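PDB 4ZQG: 1-deoxy-D-xylulose 5-phosphate reductoisomerase from Moraxella catarrhalis, which catalyses the NAD(P)H-dependent rearrangement and reduction of 1-deoxy-D-xylulose 5-phosphate to 2-C-methyl-D-erythritol 4-phosphate, a step of the MEP pathway that fosmidomycin inhibits. Local coordinates for residues A[36-41]-A[54-59]; A[98-103]-A[121-126]; A[112-117]-A[137-142]; A[31-36]-A[287-292]. All coordinates share one frame; numbering follows the deposited sequence.

Three of the four contacts reach the parallel sheet of the nucleotide-binding domain. Interactions 1 and 2 join neighbouring strands in different parts of this sheet, with centres about 14 Å apart, and they touch where His36 packs on Val98. Interaction 3 lies about 11 Å from interaction 2, centre to centre, and packs helix 111-120 against helix 130-146. Interaction 4 shares His36 and strand 33-39 with interaction 1. Along the chain interaction 1 precedes 2 and 3, whose segments alternate, and interaction 4 spans them all. Two beta-alpha-beta pairings and a helix packing are thus local, and one long-range contact ties the sheet to helix 281-289.

Interaction 1 of 4, residues A[36-41]-A[54-59]; sequences HALTGF and FHPVKI. With NAD (nicotinamide-adenine-dinucleotide), chain C.
The backbone N-H of Lys58 bonds to His36 O (N to O 3.1 Å), and Lys58 O accepts a weak bond from Leu38 N at 3.4 Å. These two bonds pair the strands in parallel. Two CA-H...O contacts lie beside them: Ala37 CA is 3.1 Å from Lys58 O, and Ile59 CA is 3.1 Å from Leu38 O. With CG of His36 anti to the backbone N (chi1 177°), the ring turns one face to Val57, whose CB lies 4.1 Å from its centroid, a CH-pi contact. The Lys58 side chain runs alongside the histidine, pointing the same way. Both polar tips are satisfied by Asp95, which accepts from His36 NE2 and forms a salt bridge with Lys58 NZ. Glu91 gives Lys58 a second acidic partner. Beyond the paired residues, Phe41 N donates to NAD O2B at 2.8 Å, a bond to the adenosine ribose. The Phe41 ring lies over the adenine, with NAD C6A over one face toward the rim. On the other side of the sheet from Ala37, Leu38 packs on Pro56, Phe54 and helix 44-54. Ala37 faces helix 85-93, and strand 7-12 flanks strand 33-39 across from strand 58-61.

Interaction 2 of 4, residues A[98-103]-A[121-126]; sequences VDTVVA and GKRILL
The beta-alpha-beta unit of strand 100-103, helix 111-120 and strand 123-126 closes here, where Thr100 to Ala103 pair in parallel with Arg123 to Leu126. The short strand axes lie 19° apart. Val101 N donates to Arg123 O at 2.8 Å, and Val101 O accepts from Leu125 N at 2.7 Å. Ala103 N then binds Leu125 O at 2.9 Å, while Arg123 N makes a weak bond to Asp99 O. Before the strands begin, Lys122 bends at chi2 (-69°), which brings CD over toward Val98 O. The chain runs on extended, and NZ bonds to that oxygen at 2.8 Å, in the plane of the carbonyl. Asp95 O is a second acceptor for the same amine. On one face of the sheet, Thr100 and Arg123 lie side by side. Thr100 OG1 rests 3.7 Å from Arg123 CB, but its hydrogen bond goes to Gln7. The arginine tip reaches Tyr290 O. Leu125, on the same face, lies aslant the side chains of Thr100 and Val102: its CD1 touches Thr100 CG2 at 3.6 Å and its CD2 touches Val102 CG2 at 3.8 Å. On the other face, Ala103 CB meets Leu126 CD1 at 3.7 Å, beneath helix 111-120. Gly121 ends that helix in a Schellman motif. Parallel pairing with a helix crossing over one face is typical of the Rossmann-type dinucleotide-binding fold.

Interaction 3 of 4, residues A[112-117]-A[137-142]; sequences SSTLAA and DLVIKT
Leu115 reaches across to Leu138 and Val139 with a single methyl, CD2. The CB bond does not aim at helix 130-146; the far end of the side chain is what approaches it. The Leu115 and Leu138 side chains cross at about a right angle, and CD2 of Leu115 meets Leu138 CG at 3.8 Å. Val139 is crossed obliquely by the same leucine. There Leu115 CD2 meets Val139 CG2 at 3.7 Å. Val139 turns its other branch, CG1, to Thr114 CG2 at 4.3 Å. The hydroxyl of Thr114 bonds to Gly110 O and to Ser131 OG, while its methyl lies by the valine. Thr142 points its CB toward helix 111-120. Its CG2 is 4.3 Å from Leu115 O, while its OG1 donates back to Leu138 O at 2.6 Å. That carbonyl also takes Thr142 N, and the two donors arrive from opposite faces of its plane. No hydrogen bond joins the segments. Leu388 and Ile391 of helix 387-409 pack on Leu115 and Leu138. The short axes lie 19° apart and 9.5 Å at closest, as for neighbouring, nearly parallel helices packed side by side on one face of an alpha/beta sheet.

Interaction 4 of 4, residues A[31-36]-A[287-292]; sequences NRYRIH and ALAYPE
Arg32 and Tyr33 reach across to Leu288, Ala289 and Glu292, at and just beyond the end of helix 281-289. The arginine can be followed outward from CB, which points toward residues 287-292. Its CG is anti to the backbone N (chi1 -157°) and lies over one face of the Tyr33 ring, toward the rim, 3.8 Å above the plane. The chain then bends at chi3, which sets NE; beyond it the guanidinium edge meets Glu292. CZ is 3.7 Å from Glu292 OE1. NH1 passes 4.3 Å from Ala289 CB. NH2 makes the salt bridge: it donates to Glu292 OE1 at 2.7 Å, with an N-H...O angle of 167°. The oxygen lies almost exactly in the guanidinium plane and is met on its syn side, although the two flat groups are turned 42° apart. Glu292 OE2 bonds to Ser179 of the second subunit, so this carboxylate links the salt bridge to the dimer interface. Beside it, Tyr33 lies aslant Leu288. Tyr33 CZ lies 4.1 Å from Leu288 CB, and Tyr33 OH gives a weak bond to Leu288 O at 3.4 Å. The hydroxyl also rests 3.8 Å from Ala289 CB. Tyr33 is backed by strand 7-12 and by Ile26 of helix 17-26. Leu288 reaches Ile25 of that helix and Leu125 of strand 123-126, which places helix 281-289 against the face of the sheet that carries Leu125, beside helix 17-26.

Interaction 1 of 4, residues A[36-41]-A[54-59]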
# COMPACT_ATOMS: atom_id res chain seq x y z
N HIS A 36 -28.56 -1.71 -16.88
CA HIS A 36 -29.33 -2.57 -17.72
C HIS A 36 -30.24 -3.44 -16.88
O HIS A 36 -31.33 -3.77 -17.34
CB HIS A 36 -28.40 -3.42 -18.53
CG HIS A 36 -29.08 -4.42 -19.39
ND1 HIS A 36 -29.53 -4.12 -20.66
CD2 HIS A 36 -29.36 -5.73 -19.18
CE1 HIS A 36 -30.08 -5.20 -21.18
NE2 HIS A 36 -29.96 -6.19 -20.32
N ALA A 37 -29.84 -3.83 -15.67
CA ALA A 37 -30.69 -4.69 -14.86
C ALA A 37 -30.45 -4.55 -13.39
O ALA A 37 -29.41 -4.16 -12.99
CB ALA A 37 -30.54 -6.13 -15.27
N LEU A 38 -31.47 -4.86 -12.59
CA LEU A 38 -31.42 -4.78 -11.12
C LEU A 38 -32.22 -5.96 -10.62
O LEU A 38 -33.17 -6.31 -11.25
CB LEU A 38 -32.09 -3.51 -10.62
CG LEU A 38 -31.55 -2.19 -11.14
CD1 LEU A 38 -32.47 -1.06 -10.72
CD2 LEU A 38 -30.18 -1.92 -10.58
N THR A 39 -31.84 -6.57 -9.51
CA THR A 39 -32.56 -7.70 -8.99
C THR A 39 -32.72 -7.62 -7.52
O THR A 39 -31.86 -7.07 -6.84
CB THR A 39 -31.85 -9.04 -9.25
OG1 THR A 39 -30.90 -9.34 -8.21
CG2 THR A 39 -31.22 -9.07 -10.65
N GLY A 40 -33.81 -8.19 -7.02
CA GLY A 40 -34.14 -8.13 -5.60
C GLY A 40 -35.06 -9.28 -5.23
O GLY A 40 -35.94 -9.60 -5.98
N PHE A 41 -34.87 -9.90 -4.09
CA PHE A 41 -35.61 -11.10 -3.78
C PHE A 41 -36.92 -10.74 -3.11
O PHE A 41 -37.97 -11.05 -3.64
CB PHE A 41 -34.77 -12.06 -2.92
CG PHE A 41 -35.31 -13.48 -2.83
CD1 PHE A 41 -35.90 -13.94 -1.65
CD2 PHE A 41 -35.21 -14.36 -3.92
CE1 PHE A 41 -36.38 -15.24 -1.56
CE2 PHE A 41 -35.68 -15.66 -3.83
CZ PHE A 41 -36.26 -16.10 -2.64
N PHE A 54 -34.26 4.27 -12.35
CA PHE A 54 -33.21 3.99 -13.33
C PHE A 54 -33.68 3.47 -14.66
O PHE A 54 -32.84 3.32 -15.53
CB PHE A 54 -32.13 3.02 -12.76
CG PHE A 54 -31.33 3.59 -11.63
CD1 PHE A 54 -31.57 3.20 -10.33
CD2 PHE A 54 -30.36 4.53 -11.85
CE1 PHE A 54 -30.84 3.73 -9.28
CE2 PHE A 54 -29.64 5.06 -10.81
CZ PHE A 54 -29.88 4.67 -9.52
N HIS A 55 -34.97 3.20 -14.84
CA HIS A 55 -35.54 2.68 -16.12
C HIS A 55 -34.67 1.56 -16.68
O HIS A 55 -34.13 1.70 -17.78
CB HIS A 55 -35.72 3.79 -17.20
CG HIS A 55 -36.67 4.90 -16.82
ND1 HIS A 55 -36.32 6.23 -16.88
CD2 HIS A 55 -37.95 4.87 -16.35
CE1 HIS A 55 -37.33 6.98 -16.46
NE2 HIS A 55 -38.33 6.18 -16.14
N PRO A 56 -34.48 0.47 -15.91
CA PRO A 56 -33.69 -0.65 -16.38
C PRO A 56 -34.41 -1.43 -17.46
O PRO A 56 -35.64 -1.46 -17.47
CB PRO A 56 -33.60 -1.53 -15.16
CG PRO A 56 -34.78 -1.23 -14.38
CD PRO A 56 -34.95 0.24 -14.54
N VAL A 57 -33.66 -2.08 -18.33
CA VAL A 57 -34.24 -2.92 -19.33
C VAL A 57 -34.89 -4.14 -18.70
O VAL A 57 -35.92 -4.56 -19.13
CB VAL A 57 -33.21 -3.30 -20.42
CG1 VAL A 57 -33.83 -4.21 -21.46
CG2 VAL A 57 -32.66 -2.04 -21.07
N LYS A 58 -34.30 -4.71 -17.66
CA LYS A 58 -34.84 -5.93 -17.04
C LYS A 58 -34.69 -5.86 -15.56
O LYS A 58 -33.74 -5.27 -15.06
CB LYS A 58 -34.08 -7.18 -17.51
CG LYS A 58 -33.75 -7.25 -18.99
CD LYS A 58 -33.35 -8.67 -19.42
CE LYS A 58 -33.17 -8.74 -20.93
NZ LYS A 58 -32.47 -9.97 -21.35
N ILE A 59 -35.60 -6.48 -14.84
CA ILE A 59 -35.41 -6.71 -13.41
C ILE A 59 -35.91 -8.11 -13.11
O ILE A 59 -36.63 -8.69 -13.92
CB ILE A 59 -36.14 -5.69 -12.53
CG1 ILE A 59 -37.66 -5.86 -12.71
CG2 ILE A 59 -35.67 -4.29 -12.86
CD1 ILE A 59 -38.49 -4.73 -12.12
PA NAD C . -27.95 -8.20 2.02
O1A NAD C . -28.51 -9.27 2.89
O2A NAD C . -27.95 -6.75 2.46
O5B NAD C . -28.52 -8.28 0.51
C5B NAD C . -28.54 -9.47 -0.27
C4B NAD C . -29.13 -9.21 -1.66
O4B NAD C . -29.29 -10.49 -2.30
C3B NAD C . -30.50 -8.53 -1.64
O3B NAD C . -30.67 -7.61 -2.72
C2B NAD C . -31.46 -9.70 -1.79
O2B NAD C . -32.62 -9.38 -2.55
C1B NAD C . -30.67 -10.78 -2.51
N9A NAD C . -31.03 -12.14 -2.02
C8A NAD C . -31.10 -12.53 -0.73
N7A NAD C . -31.47 -13.83 -0.63
C5A NAD C . -31.66 -14.30 -1.86
C6A NAD C . -32.08 -15.61 -2.41
N6A NAD C . -32.35 -16.66 -1.57
N1A NAD C . -32.16 -15.67 -3.75
C2A NAD C . -31.91 -14.61 -4.57
N3A NAD C . -31.54 -13.38 -4.14
C4A NAD C . -31.39 -13.18 -2.80
O3 NAD C . -26.43 -8.66 1.71
PN NAD C . -25.06 -7.80 1.73
O1N NAD C . -24.75 -7.60 3.20
O2N NAD C . -25.19 -6.70 0.71
O5D NAD C . -24.11 -8.96 1.16
C5D NAD C . -24.01 -9.23 -0.24
C4D NAD C . -22.78 -10.09 -0.53
O4D NAD C . -21.57 -9.31 -0.53
C3D NAD C . -22.61 -11.15 0.54
O3D NAD C . -22.09 -12.31 -0.11
C2D NAD C . -21.62 -10.55 1.52
O2D NAD C . -20.94 -11.57 2.26
C1D NAD C . -20.75 -9.71 0.58
N1N NAD C . -20.16 -8.54 1.26
C2N NAD C . -20.95 -7.58 1.79
C3N NAD C . -20.39 -6.47 2.47
C7N NAD C . -21.23 -5.36 3.05
O7N NAD C . -20.71 -4.31 3.36
N7N NAD C . -22.55 -5.52 3.20
C4N NAD C . -19.01 -6.40 2.58
C5N NAD C . -18.25 -7.39 2.02
C6N NAD C . -18.83 -8.46 1.36

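Interaction 2 of 4, residues A[98-103]-A[121-126]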
# COMPACT_ATOMS: atom_id res chain seq x y z
N VAL A 98 -25.21 -6.81 -21.52
CA VAL A 98 -24.59 -6.45 -20.24
C VAL A 98 -23.07 -6.52 -20.34
O VAL A 98 -22.52 -7.55 -20.71
CB VAL A 98 -25.02 -7.45 -19.16
CG1 VAL A 98 -24.27 -7.24 -17.88
CG2 VAL A 98 -26.48 -7.33 -18.87
N ASP A 99 -22.38 -5.45 -19.96
CA ASP A 99 -20.92 -5.49 -19.86
C ASP A 99 -20.49 -6.02 -18.50
O ASP A 99 -19.61 -6.86 -18.41
CB ASP A 99 -20.29 -4.09 -20.03
CG ASP A 99 -20.50 -3.49 -21.42
OD1 ASP A 99 -20.63 -2.26 -21.50
OD2 ASP A 99 -20.54 -4.22 -22.43
N THR A 100 -21.07 -5.51 -17.43
CA THR A 100 -20.52 -5.73 -16.10
C THR A 100 -21.55 -6.23 -15.14
O THR A 100 -22.63 -5.74 -15.11
CB THR A 100 -19.87 -4.44 -15.58
OG1 THR A 100 -18.81 -4.07 -16.47
CG2 THR A 100 -19.25 -4.65 -14.17
N VAL A 101 -21.21 -7.24 -14.34
CA VAL A 101 -22.13 -7.79 -13.38
C VAL A 101 -21.55 -7.58 -12.03
O VAL A 101 -20.40 -7.93 -11.78
CB VAL A 101 -22.35 -9.28 -13.55
CG1 VAL A 101 -23.24 -9.79 -12.44
CG2 VAL A 101 -22.99 -9.58 -14.89
N VAL A 102 -22.36 -7.01 -11.15
CA VAL A 102 -22.03 -6.85 -9.77
C VAL A 102 -22.75 -8.01 -9.06
O VAL A 102 -23.95 -8.06 -8.99
CB VAL A 102 -22.55 -5.48 -9.33
CG1 VAL A 102 -22.40 -5.25 -7.83
CG2 VAL A 102 -21.87 -4.41 -10.17
N ALA A 103 -21.98 -8.95 -8.54
CA ALA A 103 -22.52 -10.14 -7.95
C ALA A 103 -22.75 -9.92 -6.49
O ALA A 103 -21.87 -10.17 -5.72
CB ALA A 103 -21.53 -11.27 -8.14
N GLY A 121 -18.42 -14.55 -20.03
CA GLY A 121 -17.23 -13.78 -20.21
C GLY A 121 -17.42 -12.37 -19.76
O GLY A 121 -16.98 -11.47 -20.45
N LYS A 122 -18.03 -12.14 -18.62
CA LYS A 122 -18.33 -10.77 -18.26
C LYS A 122 -17.25 -10.21 -17.36
O LYS A 122 -16.44 -10.94 -16.83
CB LYS A 122 -19.69 -10.64 -17.54
CG LYS A 122 -20.91 -11.08 -18.30
CD LYS A 122 -21.21 -10.16 -19.44
CE LYS A 122 -22.35 -10.73 -20.26
NZ LYS A 122 -22.35 -10.14 -21.63
N ARG A 123 -17.27 -8.90 -17.18
CA ARG A 123 -16.55 -8.29 -16.10
C ARG A 123 -17.40 -8.45 -14.88
O ARG A 123 -18.54 -8.03 -14.89
CB ARG A 123 -16.32 -6.82 -16.41
CG ARG A 123 -15.66 -6.03 -15.31
CD ARG A 123 -15.04 -4.81 -15.96
NE ARG A 123 -14.90 -3.73 -15.00
CZ ARG A 123 -13.86 -2.91 -14.93
NH1 ARG A 123 -12.83 -3.02 -15.78
NH2 ARG A 123 -13.83 -1.97 -13.98
N ILE A 124 -16.88 -9.09 -13.85
CA ILE A 124 -17.66 -9.42 -12.67
C ILE A 124 -17.05 -8.74 -11.45
O ILE A 124 -15.89 -8.94 -11.16
CB ILE A 124 -17.61 -10.94 -12.41
CG1 ILE A 124 -17.98 -11.74 -13.65
CG2 ILE A 124 -18.46 -11.32 -11.21
CD1 ILE A 124 -18.08 -13.22 -13.40
N LEU A 125 -17.87 -8.01 -10.71
CA LEU A 125 -17.48 -7.37 -9.50
C LEU A 125 -18.05 -8.17 -8.34
O LEU A 125 -19.25 -8.14 -8.08
CB LEU A 125 -18.03 -5.94 -9.44
CG LEU A 125 -17.30 -4.83 -10.18
CD1 LEU A 125 -16.84 -5.25 -11.56
CD2 LEU A 125 -18.17 -3.61 -10.32
N LEU A 126 -17.18 -8.85 -7.60
CA LEU A 126 -17.62 -9.89 -6.71
C LEU A 126 -17.72 -9.43 -5.29
O LEU A 126 -16.77 -9.09 -4.67
CB LEU A 126 -16.67 -11.07 -6.81
CG LEU A 126 -17.22 -12.34 -6.20
CD1 LEU A 126 -18.40 -12.84 -6.98
CD2 LEU A 126 -16.13 -13.38 -6.20

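Interaction 3 of 4, residues A[112-117]-A[137-142]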
# COMPACT_ATOMS: atom_id res chain seq x y z
N SER A 112 -25.19 -19.70 -9.11
CA SER A 112 -25.48 -20.01 -10.51
C SER A 112 -25.36 -18.81 -11.41
O SER A 112 -24.88 -18.91 -12.51
CB SER A 112 -26.86 -20.58 -10.57
OG SER A 112 -27.17 -21.03 -9.25
N SER A 113 -25.79 -17.64 -10.96
CA SER A 113 -25.66 -16.45 -11.77
C SER A 113 -24.22 -15.96 -11.82
O SER A 113 -23.78 -15.41 -12.85
CB SER A 113 -26.58 -15.35 -11.26
OG SER A 113 -26.49 -15.26 -9.85
N THR A 114 -23.47 -16.15 -10.74
CA THR A 114 -22.04 -15.87 -10.80
C THR A 114 -21.38 -16.72 -11.89
O THR A 114 -20.64 -16.20 -12.68
CB THR A 114 -21.35 -16.07 -9.46
OG1 THR A 114 -22.01 -15.28 -8.47
CG2 THR A 114 -19.85 -15.68 -9.53
N LEU A 115 -21.71 -18.00 -11.96
CA LEU A 115 -21.19 -18.85 -13.00
C LEU A 115 -21.63 -18.45 -14.38
O LEU A 115 -20.82 -18.41 -15.31
CB LEU A 115 -21.60 -20.29 -12.80
CG LEU A 115 -20.89 -21.04 -11.70
CD1 LEU A 115 -21.61 -22.36 -11.48
CD2 LEU A 115 -19.46 -21.31 -12.06
N ALA A 116 -22.92 -18.22 -14.54
CA ALA A 116 -23.46 -17.74 -15.82
C ALA A 116 -22.67 -16.53 -16.31
O ALA A 116 -22.32 -16.44 -17.48
CB ALA A 116 -24.94 -17.38 -15.68
N ALA A 117 -22.40 -15.60 -15.41
CA ALA A 117 -21.59 -14.43 -15.74
C ALA A 117 -20.13 -14.85 -16.14
O ALA A 117 -19.59 -14.37 -17.13
CB ALA A 117 -21.60 -13.45 -14.58
N ASP A 137 -12.98 -23.33 -7.70
CA ASP A 137 -12.26 -23.88 -8.84
C ASP A 137 -13.11 -23.71 -10.06
O ASP A 137 -12.62 -23.30 -11.11
CB ASP A 137 -11.94 -25.38 -8.70
CG ASP A 137 -11.21 -25.72 -7.42
OD1 ASP A 137 -10.00 -25.38 -7.26
OD2 ASP A 137 -11.89 -26.34 -6.56
N LEU A 138 -14.39 -24.01 -9.92
CA LEU A 138 -15.31 -24.01 -11.06
C LEU A 138 -15.48 -22.62 -11.61
O LEU A 138 -15.43 -22.43 -12.83
CB LEU A 138 -16.66 -24.59 -10.66
CG LEU A 138 -17.74 -24.73 -11.74
CD1 LEU A 138 -17.18 -25.31 -13.02
CD2 LEU A 138 -18.88 -25.59 -11.20
N VAL A 139 -15.63 -21.65 -10.72
CA VAL A 139 -15.82 -20.27 -11.13
C VAL A 139 -14.58 -19.73 -11.86
O VAL A 139 -14.68 -19.18 -12.98
CB VAL A 139 -16.19 -19.37 -9.93
CG1 VAL A 139 -16.24 -17.89 -10.31
CG2 VAL A 139 -17.52 -19.78 -9.34
N ILE A 140 -13.42 -19.87 -11.22
CA ILE A 140 -12.17 -19.37 -11.80
C ILE A 140 -11.86 -20.07 -13.12
O ILE A 140 -11.52 -19.43 -14.13
CB ILE A 140 -10.97 -19.60 -10.87
CG1 ILE A 140 -11.12 -18.88 -9.51
CG2 ILE A 140 -9.68 -19.17 -11.56
CD1 ILE A 140 -11.29 -17.39 -9.61
N LYS A 141 -11.95 -21.40 -13.11
CA LYS A 141 -11.69 -22.19 -14.33
C LYS A 141 -12.59 -21.65 -15.43
O LYS A 141 -12.12 -21.27 -16.47
CB LYS A 141 -11.93 -23.71 -14.15
CG LYS A 141 -10.82 -24.48 -13.41
CD LYS A 141 -11.09 -25.99 -13.44
N THR A 142 -13.89 -21.59 -15.14
CA THR A 142 -14.91 -21.14 -16.10
C THR A 142 -14.63 -19.72 -16.62
O THR A 142 -14.71 -19.46 -17.82
CB THR A 142 -16.33 -21.21 -15.51
OG1 THR A 142 -16.63 -22.57 -15.11
CG2 THR A 142 -17.36 -20.72 -16.53

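Interaction 4 of 4, residues A[31-36]-A[287-292]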
# COMPACT_ATOMS: atom_id res chain seq x y z
N ASN A 31 -23.40 9.87 -16.38
CA ASN A 31 -23.15 9.54 -17.79
C ASN A 31 -21.89 8.74 -18.01
O ASN A 31 -21.15 8.97 -18.96
CB ASN A 31 -23.10 10.82 -18.65
CG ASN A 31 -24.45 11.51 -18.76
OD1 ASN A 31 -24.52 12.73 -18.73
ND2 ASN A 31 -25.54 10.73 -18.87
N ARG A 32 -21.66 7.80 -17.11
CA ARG A 32 -20.53 6.90 -17.17
C ARG A 32 -21.04 5.45 -17.26
O ARG A 32 -20.46 4.62 -17.95
CB ARG A 32 -19.69 7.13 -15.90
CG ARG A 32 -18.23 6.72 -15.98
CD ARG A 32 -17.41 7.35 -14.86
NE ARG A 32 -16.08 7.75 -15.32
CZ ARG A 32 -15.10 6.90 -15.63
NH1 ARG A 32 -15.26 5.58 -15.52
NH2 ARG A 32 -13.93 7.38 -16.05
N TYR A 33 -22.11 5.17 -16.54
CA TYR A 33 -22.65 3.85 -16.37
C TYR A 33 -24.10 3.86 -16.79
O TYR A 33 -24.78 4.83 -16.57
CB TYR A 33 -22.54 3.46 -14.89
CG TYR A 33 -21.10 3.49 -14.42
CD1 TYR A 33 -20.19 2.56 -14.92
CD2 TYR A 33 -20.64 4.44 -13.52
CE1 TYR A 33 -18.87 2.56 -14.53
CE2 TYR A 33 -19.31 4.46 -13.12
CZ TYR A 33 -18.41 3.51 -13.64
OH TYR A 33 -17.07 3.47 -13.31
N ARG A 34 -24.55 2.79 -17.42
CA ARG A 34 -25.94 2.58 -17.81
C ARG A 34 -26.45 1.36 -17.02
O ARG A 34 -25.84 0.31 -17.09
CB ARG A 34 -26.03 2.30 -19.33
CG ARG A 34 -27.40 1.83 -19.81
CD ARG A 34 -27.54 1.67 -21.33
NE ARG A 34 -27.13 0.34 -21.80
CZ ARG A 34 -27.83 -0.78 -21.65
NH1 ARG A 34 -29.02 -0.78 -21.04
NH2 ARG A 34 -27.32 -1.92 -22.12
N ILE A 35 -27.57 1.48 -16.32
CA ILE A 35 -28.14 0.33 -15.63
C ILE A 35 -28.98 -0.51 -16.58
O ILE A 35 -30.00 -0.10 -17.02
CB ILE A 35 -29.07 0.73 -14.49
CG1 ILE A 35 -28.40 1.70 -13.52
CG2 ILE A 35 -29.53 -0.52 -13.76
CD1 ILE A 35 -27.03 1.34 -13.09
N HIS A 36 -28.56 -1.71 -16.88
CA HIS A 36 -29.33 -2.57 -17.72
C HIS A 36 -30.24 -3.44 -16.88
O HIS A 36 -31.33 -3.77 -17.34
CB HIS A 36 -28.40 -3.42 -18.53
CG HIS A 36 -29.08 -4.42 -19.39
ND1 HIS A 36 -29.53 -4.12 -20.66
CD2 HIS A 36 -29.36 -5.73 -19.18
CE1 HIS A 36 -30.08 -5.20 -21.18
NE2 HIS A 36 -29.96 -6.19 -20.32
N ALA A 287 -13.35 -0.89 -8.07
CA ALA A 287 -13.64 -1.98 -8.95
C ALA A 287 -14.45 -1.55 -10.18
O ALA A 287 -14.20 -2.05 -11.27
CB ALA A 287 -14.35 -3.06 -8.18
N LEU A 288 -15.39 -0.60 -10.02
CA LEU A 288 -16.16 -0.08 -11.13
C LEU A 288 -15.32 0.63 -12.16
O LEU A 288 -15.50 0.44 -13.36
CB LEU A 288 -17.21 0.90 -10.67
CG LEU A 288 -18.53 0.28 -10.21
CD1 LEU A 288 -19.39 1.36 -9.59
CD2 LEU A 288 -19.26 -0.37 -11.36
N ALA A 289 -14.42 1.49 -11.72
CA ALA A 289 -13.72 2.30 -12.67
C ALA A 289 -12.45 1.66 -13.19
O ALA A 289 -11.90 2.14 -14.15
CB ALA A 289 -13.43 3.64 -12.09
N TYR A 290 -12.01 0.56 -12.57
CA TYR A 290 -10.71 -0.04 -12.90
C TYR A 290 -10.55 -0.19 -14.41
O TYR A 290 -11.51 -0.57 -15.09
CB TYR A 290 -10.60 -1.39 -12.21
CG TYR A 290 -9.28 -2.05 -12.41
CD1 TYR A 290 -8.31 -2.01 -11.42
CD2 TYR A 290 -8.99 -2.75 -13.60
CE1 TYR A 290 -7.07 -2.62 -11.63
CE2 TYR A 290 -7.77 -3.36 -13.78
CZ TYR A 290 -6.82 -3.29 -12.80
OH TYR A 290 -5.59 -3.88 -12.98
N PRO A 291 -9.37 0.11 -14.97
CA PRO A 291 -8.15 0.52 -14.29
C PRO A 291 -8.07 2.03 -13.96
O PRO A 291 -7.06 2.50 -13.44
CB PRO A 291 -7.10 0.18 -15.32
CG PRO A 291 -7.77 0.55 -16.60
CD PRO A 291 -9.20 0.20 -16.43
N GLU A 292 -9.10 2.78 -14.29
CA GLU A 292 -9.18 4.16 -13.86
C GLU A 292 -9.68 4.28 -12.41
O GLU A 292 -9.96 3.28 -11.75
CB GLU A 292 -10.09 4.92 -14.79
CG GLU A 292 -9.64 4.98 -16.22
CD GLU A 292 -10.51 5.95 -17.01
OE1 GLU A 292 -11.74 5.99 -16.80
OE2 GLU A 292 -9.96 6.72 -17.82